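Local coordinates for protein toll (Drosophila melanogaster, PDB 4LXR) that acts as the cell-surface receptor for cleaved Spätzle, switching on the signalling that sets dorsal-ventral polarity in the embryo and induces the antifungal peptide drosomycin, at residues G84-P87 with I88-L92; E231-H235 with D236-H240; T352-D356 with S357-H361; C540-L543 with W544-L548. One frame throughout, in Å; residues are numbered along the deposited sequence.

Interaction 1: residues G84-P87 with I88-L92; sequences GHTP and IASIL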
loop_
_atom_site.group_PDB
_atom_site.type_symbol
_atom_site.label_atom_id
_atom_site.label_comp_id
_atom_site.label_asym_id
_atom_site.label_seq_id
_atom_site.Cartn_x
_atom_site.Cartn_y
_atom_site.Cartn_z
ATOM N N GLY A 84 26.795 44.653 -11.226
ATOM C CA GLY A 84 27.176 45.784 -12.064
ATOM C C GLY A 84 28.284 45.490 -13.075
ATOM O O GLY A 84 28.276 44.466 -13.758
ATOM N N HIS A 85 29.247 46.397 -13.165
ATOM C CA HIS A 85 30.375 46.236 -14.074
ATOM C C HIS A 85 31.548 45.556 -13.378
ATOM O O HIS A 85 32.705 45.835 -13.675
ATOM C CB HIS A 85 30.784 47.601 -14.619
ATOM C CG HIS A 85 29.694 48.281 -15.383
ATOM N ND1 HIS A 85 28.893 47.610 -16.286
ATOM C CD2 HIS A 85 29.252 49.560 -15.363
ATOM C CE1 HIS A 85 28.017 48.453 -16.803
ATOM N NE2 HIS A 85 28.213 49.643 -16.260
ATOM N N THR A 86 31.222 44.665 -12.448
ATOM C CA THR A 86 32.189 43.930 -11.653
ATOM C C THR A 86 32.051 42.424 -11.944
ATOM O O THR A 86 30.947 41.914 -12.038
ATOM C CB THR A 86 31.908 44.193 -10.158
ATOM O OG1 THR A 86 32.205 45.562 -9.856
ATOM C CG2 THR A 86 32.716 43.267 -9.258
ATOM N N PRO A 87 33.175 41.714 -12.103
ATOM C CA PRO A 87 33.080 40.258 -12.310
ATOM C C PRO A 87 32.515 39.525 -11.066
ATOM O O PRO A 87 32.756 39.956 -9.934
ATOM C CB PRO A 87 34.530 39.844 -12.562
ATOM C CG PRO A 87 35.199 41.169 -13.168
ATOM C CD PRO A 87 34.523 42.266 -12.378
ATOM N N ILE A 88 31.775 38.436 -11.284
ATOM C CA ILE A 88 31.254 37.620 -10.178
ATOM C C ILE A 88 32.453 37.058 -9.429
ATOM O O ILE A 88 32.391 36.861 -8.216
ATOM C CB ILE A 88 30.290 36.507 -10.673
ATOM C CG1 ILE A 88 29.004 37.134 -11.219
ATOM C CG2 ILE A 88 29.901 35.499 -9.538
ATOM C CD1 ILE A 88 28.164 36.198 -12.102
ATOM N N ALA A 89 33.566 36.867 -10.148
ATOM C CA ALA A 89 34.795 36.355 -9.530
ATOM C C ALA A 89 35.254 37.236 -8.364
ATOM O O ALA A 89 35.859 36.747 -7.415
ATOM C CB ALA A 89 35.914 36.227 -10.566
ATOM N N SER A 90 34.970 38.536 -8.440
ATOM C CA SER A 90 35.312 39.447 -7.353
ATOM C C SER A 90 34.517 39.186 -6.063
ATOM O O SER A 90 35.050 39.329 -4.966
ATOM C CB SER A 90 35.160 40.896 -7.806
ATOM O OG SER A 90 36.194 41.229 -8.717
ATOM N N ILE A 91 33.251 38.807 -6.185
ATOM C CA ILE A 91 32.504 38.364 -5.005
ATOM C C ILE A 91 33.145 37.096 -4.429
ATOM O O ILE A 91 33.393 37.003 -3.220
ATOM C CB ILE A 91 31.014 38.113 -5.320
ATOM C CG1 ILE A 91 30.309 39.442 -5.584
ATOM C CG2 ILE A 91 30.338 37.378 -4.166
ATOM C CD1 ILE A 91 29.131 39.322 -6.520
ATOM N N LEU A 92 33.453 36.142 -5.305
ATOM C CA LEU A 92 34.078 34.890 -4.880
ATOM C C LEU A 92 35.477 35.103 -4.265
ATOM O O LEU A 92 35.816 34.458 -3.254
ATOM C CB LEU A 92 34.104 33.864 -6.025
ATOM C CG LEU A 92 32.770 33.584 -6.740
ATOM C CD1 LEU A 92 32.851 32.380 -7.670
ATOM C CD2 LEU A 92 31.618 33.421 -5.767
#

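Interaction 2: residues E231-H235 with D236-H240; sequences EQLPH and DVFAH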
loop_
_atom_site.group_PDB
_atom_site.type_symbol
_atom_site.label_atom_id
_atom_site.label_comp_id
_atom_site.label_asym_id
_atom_site.label_seq_id
_atom_site.Cartn_x
_atom_site.Cartn_y
_atom_site.Cartn_z
ATOM N N GLU A 231 4.051 18.775 -34.435
ATOM C CA GLU A 231 2.917 18.070 -35.045
ATOM C C GLU A 231 3.363 16.996 -36.028
ATOM O O GLU A 231 2.753 15.934 -36.115
ATOM C CB GLU A 231 1.983 19.055 -35.760
ATOM C CG GLU A 231 1.175 19.914 -34.828
ATOM C CD GLU A 231 0.433 21.015 -35.545
ATOM O OE1 GLU A 231 0.303 20.942 -36.783
ATOM O OE2 GLU A 231 -0.014 21.962 -34.867
ATOM N N GLN A 232 4.424 17.298 -36.772
ATOM C CA GLN A 232 4.964 16.411 -37.795
ATOM C C GLN A 232 6.485 16.520 -37.779
ATOM O O GLN A 232 7.030 17.559 -37.423
ATOM C CB GLN A 232 4.446 16.802 -39.200
ATOM C CG GLN A 232 3.025 16.368 -39.484
ATOM C CD GLN A 232 2.618 16.540 -40.947
ATOM O OE1 GLN A 232 3.173 17.374 -41.668
ATOM N NE2 GLN A 232 1.642 15.747 -41.387
ATOM N N LEU A 233 7.161 15.449 -38.168
ATOM C CA LEU A 233 8.601 15.494 -38.398
ATOM C C LEU A 233 8.875 14.968 -39.793
ATOM O O LEU A 233 8.271 13.975 -40.205
ATOM C CB LEU A 233 9.353 14.644 -37.361
ATOM C CG LEU A 233 9.642 15.261 -35.992
ATOM C CD1 LEU A 233 10.345 14.253 -35.125
ATOM C CD2 LEU A 233 10.480 16.524 -36.097
ATOM N N PRO A 234 9.783 15.630 -40.533
ATOM C CA PRO A 234 10.186 15.045 -41.819
ATOM C C PRO A 234 10.905 13.718 -41.566
ATOM O O PRO A 234 11.556 13.575 -40.529
ATOM C CB PRO A 234 11.160 16.085 -42.407
ATOM C CG PRO A 234 11.019 17.321 -41.549
ATOM C CD PRO A 234 10.560 16.833 -40.194
ATOM N N HIS A 235 10.798 12.775 -42.495
ATOM C CA HIS A 235 11.356 11.440 -42.314
ATOM C C HIS A 235 12.880 11.414 -42.153
ATOM O O HIS A 235 13.442 10.460 -41.607
ATOM C CB HIS A 235 10.959 10.555 -43.491
ATOM C CG HIS A 235 11.792 10.771 -44.720
ATOM N ND1 HIS A 235 12.997 10.134 -44.924
ATOM C CD2 HIS A 235 11.583 11.541 -45.817
ATOM C CE1 HIS A 235 13.499 10.506 -46.090
ATOM N NE2 HIS A 235 12.662 11.363 -46.650
ATOM N N ASP A 236 13.548 12.453 -42.642
ATOM C CA ASP A 236 15.000 12.501 -42.581
ATOM C C ASP A 236 15.541 13.517 -41.568
ATOM O O ASP A 236 16.715 13.880 -41.636
ATOM C CB ASP A 236 15.587 12.772 -43.989
ATOM C CG ASP A 236 15.108 14.093 -44.594
ATOM O OD1 ASP A 236 14.437 14.884 -43.898
ATOM O OD2 ASP A 236 15.419 14.350 -45.777
ATOM N N VAL A 237 14.700 13.967 -40.631
ATOM C CA VAL A 237 15.111 14.989 -39.666
ATOM C C VAL A 237 16.358 14.613 -38.863
ATOM O O VAL A 237 17.136 15.489 -38.471
ATOM C CB VAL A 237 13.977 15.368 -38.669
ATOM C CG1 VAL A 237 13.577 14.175 -37.784
ATOM C CG2 VAL A 237 14.410 16.566 -37.794
ATOM N N PHE A 238 16.548 13.315 -38.625
ATOM C CA PHE A 238 17.642 12.840 -37.776
ATOM C C PHE A 238 18.772 12.202 -38.599
ATOM O O PHE A 238 19.663 11.560 -38.045
ATOM C CB PHE A 238 17.115 11.806 -36.756
ATOM C CG PHE A 238 16.028 12.328 -35.833
ATOM C CD1 PHE A 238 16.197 13.507 -35.126
ATOM C CD2 PHE A 238 14.847 11.617 -35.663
ATOM C CE1 PHE A 238 15.201 13.972 -34.256
ATOM C CE2 PHE A 238 13.836 12.080 -34.813
ATOM C CZ PHE A 238 14.013 13.260 -34.114
ATOM N N ALA A 239 18.733 12.368 -39.918
ATOM C CA ALA A 239 19.705 11.719 -40.801
ATOM C C ALA A 239 21.166 11.931 -40.418
ATOM O O ALA A 239 21.991 11.042 -40.605
ATOM C CB ALA A 239 19.484 12.132 -42.239
ATOM N N HIS A 240 21.495 13.107 -39.898
ATOM C CA HIS A 240 22.891 13.400 -39.582
ATOM C C HIS A 240 23.317 12.906 -38.196
ATOM O O HIS A 240 24.505 12.850 -37.896
ATOM C CB HIS A 240 23.161 14.901 -39.711
ATOM C CG HIS A 240 23.195 15.380 -41.126
ATOM N ND1 HIS A 240 22.668 16.592 -41.515
ATOM C CD2 HIS A 240 23.702 14.813 -42.244
ATOM C CE1 HIS A 240 22.847 16.750 -42.815
ATOM N NE2 HIS A 240 23.470 15.684 -43.281
HETATM O O HOH W 1 15.213 10.988 -39.479
#

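Interaction 3: residues T352-D356 with S357-H361; sequences THLPD and SLFAH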
loop_
_atom_site.group_PDB
_atom_site.type_symbol
_atom_site.label_atom_id
_atom_site.label_comp_id
_atom_site.label_asym_id
_atom_site.label_seq_id
_atom_site.Cartn_x
_atom_site.Cartn_y
_atom_site.Cartn_z
ATOM N N THR A 352 -8.745 -7.445 -25.421
ATOM C CA THR A 352 -9.752 -8.486 -25.252
ATOM C C THR A 352 -9.145 -9.872 -25.448
ATOM O O THR A 352 -9.640 -10.847 -24.899
ATOM C CB THR A 352 -10.924 -8.330 -26.221
ATOM O OG1 THR A 352 -10.416 -8.208 -27.554
ATOM C CG2 THR A 352 -11.783 -7.109 -25.849
ATOM N N HIS A 353 -8.061 -9.949 -26.211
ATOM C CA HIS A 353 -7.376 -11.220 -26.418
ATOM C C HIS A 353 -5.945 -11.045 -26.933
ATOM O O HIS A 353 -5.621 -10.065 -27.600
ATOM C CB HIS A 353 -8.165 -12.105 -27.382
ATOM C CG HIS A 353 -8.359 -11.494 -28.733
ATOM N ND1 HIS A 353 -7.429 -11.613 -29.742
ATOM C CD2 HIS A 353 -9.373 -10.750 -29.238
ATOM C CE1 HIS A 353 -7.863 -10.973 -30.814
ATOM N NE2 HIS A 353 -9.042 -10.443 -30.535
ATOM N N LEU A 354 -5.099 -12.012 -26.593
ATOM C CA LEU A 354 -3.722 -12.073 -27.050
ATOM C C LEU A 354 -3.575 -13.371 -27.827
ATOM O O LEU A 354 -4.095 -14.400 -27.404
ATOM C CB LEU A 354 -2.771 -12.090 -25.859
ATOM C CG LEU A 354 -2.895 -10.932 -24.874
ATOM C CD1 LEU A 354 -2.047 -11.193 -23.658
ATOM C CD2 LEU A 354 -2.488 -9.623 -25.548
ATOM N N PRO A 355 -2.890 -13.326 -28.979
ATOM C CA PRO A 355 -2.719 -14.560 -29.744
ATOM C C PRO A 355 -1.876 -15.541 -28.956
ATOM O O PRO A 355 -0.926 -15.124 -28.300
ATOM C CB PRO A 355 -1.959 -14.099 -30.994
ATOM C CG PRO A 355 -2.304 -12.652 -31.117
ATOM C CD PRO A 355 -2.329 -12.165 -29.687
ATOM N N ASP A 356 -2.230 -16.818 -29.039
ATOM C CA ASP A 356 -1.551 -17.893 -28.329
ATOM C C ASP A 356 -0.051 -17.942 -28.588
ATOM O O ASP A 356 0.716 -18.376 -27.723
ATOM C CB ASP A 356 -2.190 -19.246 -28.686
ATOM C CG ASP A 356 -3.411 -19.566 -27.821
ATOM O OD1 ASP A 356 -3.647 -18.858 -26.817
ATOM O OD2 ASP A 356 -4.123 -20.539 -28.129
ATOM N N SER A 357 0.367 -17.496 -29.772
ATOM C CA SER A 357 1.767 -17.584 -30.171
ATOM C C SER A 357 2.562 -16.297 -29.871
ATOM O O SER A 357 3.749 -16.201 -30.182
ATOM C CB SER A 357 1.867 -17.949 -31.661
ATOM O OG SER A 357 1.571 -16.838 -32.507
ATOM N N LEU A 358 1.916 -15.316 -29.253
ATOM C CA LEU A 358 2.551 -14.004 -29.077
ATOM C C LEU A 358 3.861 -14.083 -28.283
ATOM O O LEU A 358 4.845 -13.409 -28.614
ATOM C CB LEU A 358 1.573 -13.009 -28.428
ATOM C CG LEU A 358 2.126 -11.611 -28.102
ATOM C CD1 LEU A 358 2.483 -10.828 -29.372
ATOM C CD2 LEU A 358 1.149 -10.820 -27.236
ATOM N N PHE A 359 3.873 -14.930 -27.254
ATOM C CA PHE A 359 5.029 -15.067 -26.368
ATOM C C PHE A 359 5.795 -16.345 -26.663
ATOM O O PHE A 359 6.439 -16.906 -25.776
ATOM C CB PHE A 359 4.597 -15.060 -24.884
ATOM C CG PHE A 359 3.856 -13.812 -24.473
ATOM C CD1 PHE A 359 4.429 -12.557 -24.664
ATOM C CD2 PHE A 359 2.590 -13.890 -23.912
ATOM C CE1 PHE A 359 3.745 -11.394 -24.298
ATOM C CE2 PHE A 359 1.882 -12.733 -23.551
ATOM C CZ PHE A 359 2.463 -11.481 -23.738
ATOM N N ALA A 360 5.731 -16.812 -27.901
ATOM C CA ALA A 360 6.400 -18.061 -28.244
ATOM C C ALA A 360 7.926 -17.948 -28.221
ATOM O O ALA A 360 8.611 -18.932 -27.944
ATOM C CB ALA A 360 5.916 -18.591 -29.594
ATOM N N HIS A 361 8.457 -16.757 -28.499
ATOM C CA HIS A 361 9.910 -16.585 -28.590
ATOM C C HIS A 361 10.511 -15.738 -27.467
ATOM O O HIS A 361 11.728 -15.646 -27.351
ATOM C CB HIS A 361 10.325 -16.014 -29.964
ATOM C CG HIS A 361 9.943 -16.884 -31.125
ATOM N ND1 HIS A 361 8.647 -16.985 -31.586
ATOM C CD2 HIS A 361 10.683 -17.700 -31.910
ATOM C CE1 HIS A 361 8.606 -17.826 -32.604
ATOM N NE2 HIS A 361 9.828 -18.278 -32.819
HETATM O O HOH W 2 2.724 -17.292 -26.358
#

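Interaction 4: residues C540-L543 with W544-L548; sequences CTIL and WFIQL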
loop_
_atom_site.group_PDB
_atom_site.type_symbol
_atom_site.label_atom_id
_atom_site.label_comp_id
_atom_site.label_asym_id
_atom_site.label_seq_id
_atom_site.Cartn_x
_atom_site.Cartn_y
_atom_site.Cartn_z
ATOM N N CYS A 540 -24.635 -22.209 18.462
ATOM C CA CYS A 540 -23.955 -23.297 19.163
ATOM C C CYS A 540 -22.871 -23.994 18.326
ATOM O O CYS A 540 -22.042 -24.739 18.865
ATOM C CB CYS A 540 -24.976 -24.318 19.669
ATOM S SG CYS A 540 -25.910 -25.142 18.365
ATOM N N THR A 541 -22.861 -23.735 17.016
ATOM C CA THR A 541 -21.978 -24.465 16.098
ATOM C C THR A 541 -20.546 -23.924 16.033
ATOM O O THR A 541 -19.669 -24.562 15.445
ATOM C CB THR A 541 -22.567 -24.562 14.657
ATOM O OG1 THR A 541 -22.592 -23.263 14.054
ATOM C CG2 THR A 541 -23.981 -25.121 14.689
ATOM N N ILE A 542 -20.303 -22.763 16.635
ATOM C CA ILE A 542 -18.971 -22.171 16.595
ATOM C C ILE A 542 -18.305 -22.195 17.957
ATOM O O ILE A 542 -17.347 -21.448 18.198
ATOM C CB ILE A 542 -18.974 -20.716 16.045
ATOM C CG1 ILE A 542 -19.692 -19.768 17.001
ATOM C CG2 ILE A 542 -19.602 -20.665 14.657
ATOM C CD1 ILE A 542 -19.392 -18.312 16.744
ATOM N N LEU A 543 -18.807 -23.072 18.831
ATOM C CA LEU A 543 -18.368 -23.141 20.226
ATOM C C LEU A 543 -16.858 -23.278 20.372
ATOM O O LEU A 543 -16.221 -22.481 21.054
ATOM C CB LEU A 543 -19.059 -24.295 20.966
ATOM C CG LEU A 543 -18.435 -24.656 22.321
ATOM C CD1 LEU A 543 -18.553 -23.504 23.312
ATOM C CD2 LEU A 543 -19.048 -25.932 22.889
ATOM N N TRP A 544 -16.283 -24.282 19.719
ATOM C CA TRP A 544 -14.872 -24.583 19.934
ATOM C C TRP A 544 -13.955 -23.563 19.291
ATOM O O TRP A 544 -12.867 -23.308 19.801
ATOM C CB TRP A 544 -14.546 -26.026 19.537
ATOM C CG TRP A 544 -15.215 -26.981 20.478
ATOM C CD1 TRP A 544 -16.265 -27.813 20.205
ATOM C CD2 TRP A 544 -14.919 -27.150 21.874
ATOM N NE1 TRP A 544 -16.623 -28.508 21.343
ATOM C CE2 TRP A 544 -15.814 -28.119 22.379
ATOM C CE3 TRP A 544 -13.974 -26.588 22.739
ATOM C CZ2 TRP A 544 -15.792 -28.539 23.718
ATOM C CZ3 TRP A 544 -13.950 -27.008 24.072
ATOM C CH2 TRP A 544 -14.856 -27.973 24.544
ATOM N N PHE A 545 -14.410 -22.963 18.192
ATOM C CA PHE A 545 -13.735 -21.810 17.618
ATOM C C PHE A 545 -13.664 -20.669 18.627
ATOM O O PHE A 545 -12.604 -20.086 18.845
ATOM C CB PHE A 545 -14.447 -21.318 16.351
ATOM C CG PHE A 545 -13.947 -19.988 15.863
ATOM C CD1 PHE A 545 -12.684 -19.874 15.281
ATOM C CD2 PHE A 545 -14.727 -18.843 15.988
ATOM C CE1 PHE A 545 -12.213 -18.642 14.822
ATOM C CE2 PHE A 545 -14.261 -17.606 15.527
ATOM C CZ PHE A 545 -13.000 -17.510 14.946
ATOM N N ILE A 546 -14.799 -20.342 19.231
ATOM C CA ILE A 546 -14.821 -19.313 20.264
ATOM C C ILE A 546 -13.881 -19.659 21.426
ATOM O O ILE A 546 -13.136 -18.801 21.902
ATOM C CB ILE A 546 -16.246 -19.061 20.787
ATOM C CG1 ILE A 546 -17.105 -18.472 19.672
ATOM C CG2 ILE A 546 -16.219 -18.111 21.971
ATOM C CD1 ILE A 546 -16.528 -17.219 19.087
ATOM N N GLN A 547 -13.896 -20.916 21.864
ATOM C CA GLN A 547 -12.984 -21.339 22.929
ATOM C C GLN A 547 -11.524 -21.235 22.465
ATOM O O GLN A 547 -10.647 -20.877 23.248
ATOM C CB GLN A 547 -13.296 -22.764 23.414
ATOM C CG GLN A 547 -14.715 -23.000 23.941
ATOM C CD GLN A 547 -14.977 -22.355 25.290
ATOM O OE1 GLN A 547 -14.787 -21.151 25.464
ATOM N NE2 GLN A 547 -15.428 -23.160 26.258
ATOM N N LEU A 548 -11.279 -21.547 21.193
ATOM C CA LEU A 548 -9.948 -21.422 20.594
ATOM C C LEU A 548 -9.496 -19.970 20.622
ATOM O O LEU A 548 -8.371 -19.666 21.020
ATOM C CB LEU A 548 -9.950 -21.946 19.149
ATOM C CG LEU A 548 -8.665 -22.026 18.308
ATOM C CD1 LEU A 548 -8.316 -20.710 17.620
ATOM C CD2 LEU A 548 -7.505 -22.486 19.164
HETATM O O HOH W 3 -17.879 -25.999 17.604
#

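Interaction 1: residues G84-P87 with I88-L92
P87 and S90 are tied through the backbone as the chain winds from an extended loop into helix 88-94: S90 N donates to P87 O at 3.0 Å, a three-residue step with a bent N-H...O angle of 143°. Behind it, L92 N reaches back to I88 O at 3.2 Å and begins the regular four-residue spacing. The side chains add two small apolar touches. T86 sets its methyl, CG2, against S90 CB at 3.7 Å, and it can do so because CG2 lies opposite the T86 backbone N while OG1 swings to the N side (chi1 -68°). The second touch joins P87 CB to A89 CB, a looser approach of 4.4 Å along the flank of the first turn. The hydroxyl of S90 is engaged elsewhere, since OG is hydrogen-bonded to R121 NH2. I88 and L92 are buried and rest on M77 and V75 of strand 74-78. A proline-led first turn, with apolar residues turned to strand 74-78, suits the leucine-rich repeat solenoid, in which a helix or string of turns carries the chain from one parallel strand, here 74-78, toward its parallel neighbour, 102-106.

Interaction 2: residues E231-H235 with D236-H240
L233 and F238 meet at about a right angle, the methyl CD1 of L233 approaching CZ of the ring obliquely at 3.9 Å. V237 belongs to the same cluster. Its CG1 sits 3.4 Å above the ring plane of F238, over the centre, and also lies 4.2 Å from L233 CD1, so leucine methyl, valine methyl and ring form a three-way cluster, each touching the other two. The polar pair is oriented quite differently. H235 and D236 both hold CG in the crowded position between backbone N and carbonyl carbon (chi1 79° and 60°), and this lays the imidazole and the carboxylate against each other, stacked with planes 29° apart. D236 CB makes the CH-pi contact over the imidazole face, 4.0 Å from the ring centroid. P234 meets V237 at a slant, its CD 4.0 Å from V237 CB. Beneath these side chains run two overlapping type I turns, P234 to V237 and D236 to A239. The first is closed by V237 N to P234 O at 3.2 Å, and a water bridges the backbone between the turns, donating to H235 O and accepting from F238 N. The segment carries the LPxxxF signature of LRR 4, on the loop between strands 222-224 and 246-248. In the next repeat, L233 packs on F254 and F238 on L249, while A239 turns back to K211 of the preceding one, so that these turns are joined to the coils before and after them.

Interaction 3: residues T352-D356 with S357-H361
L354 and F359 open and close the LPxxxF signature of LRR 9, the leucine-rich repeat element that turns the chain on the loop between strands 343-345 and 367-369. Two consecutive type I turns shape it, P355 to L358 and S357 to A360. The first is fastened by L358 N to P355 O at 3.0 Å, a fairly straight bond (161°). A water links the two turns, donating to D356 O at 2.7 Å and accepting from F359 N at 2.8 Å. Among the side chains, L358 holds CG anti to the backbone N (chi1 176°), and from there CD2 lies over one face of the F359 ring, offset toward the rim. The same CD2 lies 4.2 Å from L354 CD2, where the two leucines meet branch to branch. The other methyl of L354, CD1, reaches F359 CE2 at 4.2 Å, and P355 CD leans on L358 CB. On the outer side, D356 OD1 is hydrogen-bonded to S379 OG of the following repeat. The chemistry is thus divided: backbone and water hydrogen bonds shape the bend, while the apolar side chains inside it meet at ordinary van der Waals separations, a packing that depends on shape and involves no directed bond between those side chains.

Interaction 4: residues C540-L543 with W544-L548
Two backbone hydrogen bonds, from I546 and Q547 back to I542 and L543, form the first turn of helix 543-549. I546 N donates to I542 O at 3.0 Å, and Q547 N donates to L543 O at 2.9 Å. I542 holds the N-cap position, yet its hydrocarbon side chain has no polar atom to cap with. One early amide is served by water instead, which accepts from W544 N and donates to T541 O, both at a long 3.2 Å. Apolar packing follows the same spacing. I542 CD1 lies 3.7 Å from I546 CG1, the two isoleucines crossing at a slant, and L543 CD1 lies 3.9 Å from Q547 CG. The aromatic contact belongs to L543 and W544, which run side by side in the same direction. With CG opposite the backbone N (chi1 166°), L543 brings CD2 over the face of the indole in a CH-pi contact, 4.1 Å from the centroid of the five-membered ring. An alanine at L543 removes both methyls and would probably cost the indole its CH-pi partner and open a gap beside Q547 CG. The amide end of Q547 is held further along the chain, where OE1 is hydrogen-bonded to R550 NH2. Within the first LRRCT module, the disulfide C540-C591 pins the approach to the helix, and F545 packs against L536 of strand 536-537 and L563 of strand 561-564, so the helix is joined to both strands.

Overall arrangement
The four contacts follow one another along the extracellular arc of the receptor, none touching another. Interaction 1 lies toward the N-terminal end and interaction 4 in the first LRRCT module, with centres about 85 Å apart on opposite sides of the chain's centre. Between them, interactions 2 and 3 are two versions of one repeat signature, five curated repeats apart, with centres about 34 Å from each other; the shared turns and bridging water illustrate how a solenoid reuses a local solution. Interactions 1 and 4 instead start short helices. The side chains of F238 and F359 each stand about 12 Å from a glycan sugar. No other protein chain of the assembly touches any of the four.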